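Local coordinates for protein GH127 beta-L-arabinofuranoside (Geobacillus stearothermophilus, PDB 4QK0) that probably hydrolyses terminal beta-L-arabinofuranosides as a glycoside hydrolase of family GH127, at residues W343-L348 / G425-L430. Numbering follows the deposited sequence.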
loop_
_atom_site.group_PDB
_atom_site.type_symbol
_atom_site.label_atom_id
_atom_site.label_comp_id
_atom_site.label_asym_id
_atom_site.label_seq_id
_atom_site.Cartn_x
_atom_site.Cartn_y
_atom_site.Cartn_z
ATOM N N TRP A 343 -12.275 -11.570 -23.344
ATOM C CA TRP A 343 -13.550 -10.912 -23.162
ATOM C C TRP A 343 -13.862 -10.026 -24.351
ATOM O O TRP A 343 -14.968 -10.102 -24.893
ATOM C CB TRP A 343 -13.526 -10.081 -21.920
ATOM C CG TRP A 343 -14.820 -9.487 -21.562
ATOM C CD1 TRP A 343 -16.061 -9.901 -21.961
ATOM C CD2 TRP A 343 -15.041 -8.406 -20.650
ATOM N NE1 TRP A 343 -17.019 -9.141 -21.359
ATOM C CE2 TRP A 343 -16.434 -8.227 -20.539
ATOM C CE3 TRP A 343 -14.196 -7.600 -19.886
ATOM C CZ2 TRP A 343 -17.016 -7.224 -19.718
ATOM C CZ3 TRP A 343 -14.765 -6.606 -19.070
ATOM C CH2 TRP A 343 -16.159 -6.435 -18.982
ATOM N N THR A 344 -12.890 -9.246 -24.802
ATOM C CA THR A 344 -13.138 -8.315 -25.882
ATOM C C THR A 344 -13.598 -9.046 -27.144
ATOM O O THR A 344 -14.422 -8.560 -27.906
ATOM C CB THR A 344 -11.899 -7.468 -26.246
ATOM O OG1 THR A 344 -10.806 -8.331 -26.603
ATOM C CG2 THR A 344 -11.472 -6.604 -25.056
ATOM N N ARG A 345 -13.026 -10.193 -27.395
ATOM C CA ARG A 345 -13.394 -10.940 -28.558
ATOM C C ARG A 345 -14.878 -11.338 -28.529
ATOM O O ARG A 345 -15.508 -11.283 -29.538
ATOM C CB ARG A 345 -12.501 -12.159 -28.708
ATOM C CG ARG A 345 -12.521 -12.745 -30.113
ATOM C CD ARG A 345 -11.759 -14.041 -30.082
ATOM N NE ARG A 345 -11.966 -14.865 -31.253
ATOM C CZ ARG A 345 -11.462 -16.086 -31.387
ATOM N NH1 ARG A 345 -10.708 -16.625 -30.427
ATOM N NH2 ARG A 345 -11.705 -16.774 -32.487
ATOM N N ARG A 346 -15.401 -11.779 -27.388
ATOM C CA ARG A 346 -16.807 -12.083 -27.271
ATOM C C ARG A 346 -17.662 -10.835 -27.328
ATOM O O ARG A 346 -18.811 -10.887 -27.806
ATOM C CB ARG A 346 -17.115 -12.826 -25.983
ATOM C CG ARG A 346 -16.503 -14.209 -25.929
ATOM C CD ARG A 346 -17.031 -15.106 -27.030
ATOM N NE ARG A 346 -16.778 -16.519 -26.792
ATOM C CZ ARG A 346 -17.179 -17.507 -27.593
ATOM N NH1 ARG A 346 -17.864 -17.231 -28.689
ATOM N NH2 ARG A 346 -16.873 -18.789 -27.314
HETATM N N MSE A 347 -17.157 -9.719 -26.791
HETATM C CA MSE A 347 -17.955 -8.477 -26.852
HETATM C C MSE A 347 -18.111 -8.117 -28.306
HETATM O O MSE A 347 -19.149 -7.650 -28.711
HETATM C CB MSE A 347 -17.363 -7.297 -26.119
HETATM C CG MSE A 347 -17.314 -7.450 -24.595
HETATM SE SE MSE A 347 -19.072 -7.638 -23.779
HETATM C CE MSE A 347 -19.790 -5.827 -24.032
ATOM N N LEU A 348 -17.075 -8.281 -29.092
ATOM C CA LEU A 348 -17.147 -7.988 -30.508
ATOM C C LEU A 348 -18.200 -8.838 -31.231
ATOM O O LEU A 348 -18.805 -8.381 -32.158
ATOM C CB LEU A 348 -15.806 -8.222 -31.174
ATOM C CG LEU A 348 -14.837 -7.072 -30.920
ATOM C CD1 LEU A 348 -13.439 -7.451 -31.384
ATOM C CD2 LEU A 348 -15.327 -5.804 -31.598
ATOM N N GLY A 425 -3.281 -14.941 -34.434
ATOM C CA GLY A 425 -3.909 -14.919 -35.741
ATOM C C GLY A 425 -5.413 -14.971 -35.708
ATOM O O GLY A 425 -6.067 -14.393 -36.564
ATOM N N HIS A 426 -5.963 -15.585 -34.674
ATOM C CA HIS A 426 -7.404 -15.716 -34.514
ATOM C C HIS A 426 -8.071 -14.400 -34.121
ATOM O O HIS A 426 -9.273 -14.335 -34.123
ATOM C CB HIS A 426 -7.763 -16.656 -33.390
ATOM C CG HIS A 426 -7.311 -18.060 -33.565
ATOM N ND1 HIS A 426 -6.257 -18.386 -34.382
ATOM C CD2 HIS A 426 -7.704 -19.218 -32.973
ATOM C CE1 HIS A 426 -6.044 -19.685 -34.326
ATOM N NE2 HIS A 426 -6.908 -20.211 -33.479
ATOM N N TYR A 427 -7.310 -13.363 -33.758
ATOM C CA TYR A 427 -7.915 -12.110 -33.310
ATOM C C TYR A 427 -7.875 -11.002 -34.360
ATOM O O TYR A 427 -8.424 -9.929 -34.149
ATOM C CB TYR A 427 -7.232 -11.601 -31.992
ATOM C CG TYR A 427 -7.398 -12.557 -30.846
ATOM C CD1 TYR A 427 -6.635 -13.731 -30.775
ATOM C CD2 TYR A 427 -8.352 -12.351 -29.871
ATOM C CE1 TYR A 427 -6.805 -14.656 -29.746
ATOM C CE2 TYR A 427 -8.530 -13.267 -28.841
ATOM C CZ TYR A 427 -7.741 -14.406 -28.786
ATOM O OH TYR A 427 -7.896 -15.306 -27.773
ATOM N N ILE A 428 -7.169 -11.205 -35.447
ATOM C CA ILE A 428 -6.981 -10.118 -36.415
ATOM C C ILE A 428 -8.283 -9.815 -37.169
ATOM O O ILE A 428 -8.608 -8.647 -37.383
ATOM C CB ILE A 428 -5.870 -10.480 -37.406
ATOM C CG1 ILE A 428 -4.549 -10.697 -36.658
ATOM C CG2 ILE A 428 -5.667 -9.382 -38.436
ATOM C CD1 ILE A 428 -3.460 -11.293 -37.503
ATOM N N TYR A 429 -8.956 -10.872 -37.617
ATOM C CA TYR A 429 -10.118 -10.758 -38.551
ATOM C C TYR A 429 -11.329 -11.426 -37.971
ATOM O O TYR A 429 -11.205 -12.326 -37.151
ATOM C CB TYR A 429 -9.815 -11.420 -39.923
ATOM C CG TYR A 429 -8.565 -10.903 -40.645
ATOM C CD1 TYR A 429 -8.577 -9.721 -41.374
ATOM C CD2 TYR A 429 -7.391 -11.624 -40.608
ATOM C CE1 TYR A 429 -7.435 -9.261 -42.009
ATOM C CE2 TYR A 429 -6.255 -11.174 -41.257
ATOM C CZ TYR A 429 -6.279 -9.996 -41.946
ATOM O OH TYR A 429 -5.111 -9.564 -42.589
ATOM N N LEU A 430 -12.501 -10.965 -38.353
ATOM C CA LEU A 430 -13.742 -11.705 -38.079
ATOM C C LEU A 430 -14.607 -11.749 -39.358
ATOM O O LEU A 430 -15.011 -10.704 -39.886
ATOM C CB LEU A 430 -14.526 -11.063 -36.949
ATOM C CG LEU A 430 -15.858 -11.736 -36.650
ATOM C CD1 LEU A 430 -15.689 -13.114 -36.012
ATOM C CD2 LEU A 430 -16.706 -10.839 -35.753
HETATM O O HOH W 1 -10.414 -16.276 -27.338
#
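Arg345 turns its CG away from the backbone N (chi1 -162°) and runs extended as far as NE, which carries it from helix 334-350 to Tyr427, whose ring is brought to meet it by a CG set beside the backbone N (chi1 -62°). The two side chains cross at about a right angle. CD of Arg345 comes nearest the ring, 3.5 Å from CE2 of Tyr427, while CZ of Arg345 sits over the ring face, 4.9 Å from the centroid of Tyr427, in a cation-pi contact. The guanidinium does not lie flat on the ring: their planes are 59° apart. A water ties the far ends together, accepting from NH1 of Arg345 at 3.1 Å and lying 2.7 Å from OH of Tyr427. The contact joins a helix of the GH127 catalytic domain, of the six-hairpin clan, to the residues between helix 413-422 and strand 429-431, the edge of a mixed sheet. Over one face of the guanidinium stands the carbonyl O of His426, 3.8 Å from NH2 of Arg345. Were an alanine here instead of Arg345, the Tyr427 ring would probably lose the cation over its face and the bridging water would be left without the NH1 that donates to it. Leu348 and Leu430 both rest on His439, and Leu430 also reaches Met352.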